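Local coordinates for two-domain protein containing predicted PHP-like metal-dependent phosphoesterase (Bacteroides vulgatus ATCC 8482, PDB 3E38) that binds a cluster of zinc ions and is probably a PHP-family phosphoesterase, possibly with 5'-3' exonuclease activity on DNA or RNA, at residues Ile195-Ile199 against Gln200-Asp204. Residues are numbered along the deposited sequence; the frame is centred on the assembly and turned at random.
Sequences IHQPI and QTDYD. With ZN (zinc ion), chain J.
Ile199 and Pro198 meet Thr201, Asp202 and Tyr203 in a local contact round one short helical turn, where the loop after strand 188-192 of the PHP-like domain runs into the short helix 199-202. Thr201 N donates to Pro198 O at 3.1 Å, and Asp202 N to Ile199 O at 3.1 Å. Both bonds span three residues, as in a 3-10-like turn. Tyr203 N adds a weak bond to Ile199 O. Ile199 CD1 touches Tyr203 CE2 at 3.8 Å; a chi1 of -162° sets CG1 opposite the backbone N and lets CD1 meet the ring. The Asp202 carboxylate lies beside Ile195 and Gln197. Asp202 OD2 takes a hydrogen bond of 2.6 Å from a water, which in turn accepts from His196 N at 2.9 Å. Ile195 CD1 packs 3.7 Å from Asp202 OD2, while Gln197 CG lies against OD1. His196 belongs to the zinc cluster, consistent with the distorted (beta/alpha) barrel usual in PHP domains: its NE2 binds a zinc ion at 2.1 Å, and Asp31 and His56 bind the same ion. The turn is thus tied through water to the backbone of a zinc ligand. An alanine in place of Asp202 would probably leave that water without its carboxylate acceptor and open a gap beside Ile195 and Gln197. Pro198, Gln200 and Thr201 pack against a second subunit, another copy of the protein. Gln200 NE2 donates to Thr201 OG1 of that subunit, and its Gln200 NE2 donates to Thr201 OG1 here.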
loop_
_atom_site.group_PDB
_atom_site.type_symbol
_atom_site.label_atom_id
_atom_site.label_comp_id
_atom_site.label_asym_id
_atom_site.label_seq_id
_atom_site.Cartn_x
_atom_site.Cartn_y
_atom_site.Cartn_z
ATOM N N ILE B 195 -7.712 -15.981 15.337
ATOM C CA ILE B 195 -6.932 -16.284 14.119
ATOM C C ILE B 195 -6.612 -17.753 13.916
ATOM O O ILE B 195 -6.170 -18.409 14.829
ATOM C CB ILE B 195 -5.629 -15.407 14.041
ATOM C CG1 ILE B 195 -5.017 -15.513 12.647
ATOM C CG2 ILE B 195 -4.663 -15.694 15.208
ATOM C CD1 ILE B 195 -5.833 -14.707 11.586
ATOM N N HIS B 196 -6.906 -18.242 12.700
ATOM C CA HIS B 196 -6.558 -19.618 12.231
ATOM C C HIS B 196 -5.546 -19.550 11.110
ATOM O O HIS B 196 -4.566 -20.286 11.072
ATOM C CB HIS B 196 -7.772 -20.420 11.761
ATOM C CG HIS B 196 -8.775 -20.723 12.843
ATOM N ND1 HIS B 196 -9.472 -19.733 13.507
ATOM C CD2 HIS B 196 -9.222 -21.899 13.350
ATOM C CE1 HIS B 196 -10.296 -20.284 14.390
ATOM N NE2 HIS B 196 -10.180 -21.599 14.302
ATOM N N GLN B 197 -5.776 -18.614 10.200
ATOM C CA GLN B 197 -4.913 -18.425 9.043
ATOM C C GLN B 197 -3.668 -17.666 9.442
ATOM O O GLN B 197 -3.562 -17.234 10.566
ATOM C CB GLN B 197 -5.638 -17.581 7.994
ATOM C CG GLN B 197 -6.855 -18.191 7.382
ATOM C CD GLN B 197 -6.534 -19.260 6.350
ATOM O OE1 GLN B 197 -5.378 -19.452 5.956
ATOM N NE2 GLN B 197 -7.563 -19.968 5.913
ATOM N N PRO B 198 -2.692 -17.547 8.543
ATOM C CA PRO B 198 -1.657 -16.546 8.850
ATOM C C PRO B 198 -2.354 -15.172 9.046
ATOM O O PRO B 198 -3.434 -14.926 8.485
ATOM C CB PRO B 198 -0.731 -16.592 7.609
ATOM C CG PRO B 198 -0.894 -18.042 7.105
ATOM C CD PRO B 198 -2.379 -18.335 7.342
ATOM N N ILE B 199 -1.806 -14.331 9.923
ATOM C CA ILE B 199 -2.467 -13.073 10.270
ATOM C C ILE B 199 -2.674 -12.200 9.014
ATOM O O ILE B 199 -3.723 -11.600 8.819
ATOM C CB ILE B 199 -1.705 -12.303 11.417
ATOM C CG1 ILE B 199 -2.595 -11.253 12.079
ATOM C CG2 ILE B 199 -0.376 -11.690 10.910
ATOM C CD1 ILE B 199 -3.809 -11.833 12.938
ATOM N N GLN B 200 -1.690 -12.198 8.126
ATOM C CA GLN B 200 -1.731 -11.327 6.960
ATOM C C GLN B 200 -2.832 -11.742 5.993
ATOM O O GLN B 200 -3.256 -10.978 5.170
ATOM C CB GLN B 200 -0.395 -11.315 6.204
ATOM C CG GLN B 200 0.881 -10.983 7.038
ATOM C CD GLN B 200 1.661 -12.201 7.461
ATOM O OE1 GLN B 200 1.075 -13.221 7.774
ATOM N NE2 GLN B 200 3.021 -12.111 7.439
ATOM N N THR B 201 -3.267 -12.983 6.096
ATOM C CA THR B 201 -4.263 -13.556 5.197
ATOM C C THR B 201 -5.658 -13.002 5.497
ATOM O O THR B 201 -6.504 -12.885 4.586
ATOM C CB THR B 201 -4.294 -15.097 5.280
ATOM O OG1 THR B 201 -3.119 -15.641 4.643
ATOM C CG2 THR B 201 -5.512 -15.641 4.601
ATOM N N ASP B 202 -5.869 -12.615 6.752
ATOM C CA ASP B 202 -7.198 -12.118 7.198
ATOM C C ASP B 202 -7.293 -10.637 7.496
ATOM O O ASP B 202 -8.352 -10.148 7.842
ATOM C CB ASP B 202 -7.671 -12.864 8.458
ATOM C CG ASP B 202 -8.156 -14.278 8.154
ATOM O OD1 ASP B 202 -8.061 -14.724 6.978
ATOM O OD2 ASP B 202 -8.610 -14.946 9.090
ATOM N N TYR B 203 -6.174 -9.936 7.432
ATOM C CA TYR B 203 -6.197 -8.486 7.680
ATOM C C TYR B 203 -5.374 -7.846 6.609
ATOM O O TYR B 203 -4.265 -8.258 6.326
ATOM C CB TYR B 203 -5.734 -8.085 9.118
ATOM C CG TYR B 203 -6.657 -8.616 10.232
ATOM C CD1 TYR B 203 -7.780 -7.934 10.639
ATOM C CD2 TYR B 203 -6.376 -9.808 10.855
ATOM C CE1 TYR B 203 -8.639 -8.457 11.649
ATOM C CE2 TYR B 203 -7.163 -10.319 11.848
ATOM C CZ TYR B 203 -8.305 -9.643 12.258
ATOM O OH TYR B 203 -9.067 -10.234 13.253
ATOM N N ASP B 204 -5.990 -6.871 5.965
ATOM C CA ASP B 204 -5.345 -6.150 4.870
ATOM C C ASP B 204 -4.612 -5.019 5.511
ATOM O O ASP B 204 -5.154 -3.929 5.698
ATOM C CB ASP B 204 -6.365 -5.635 3.865
ATOM C CG ASP B 204 -5.739 -5.261 2.536
ATOM O OD1 ASP B 204 -4.494 -5.082 2.443
ATOM O OD2 ASP B 204 -6.516 -5.142 1.566
HETATM ZN ZN ZN J . -11.136 -23.105 15.416
HETATM O O HOH W 1 -8.267 -17.116 10.445
#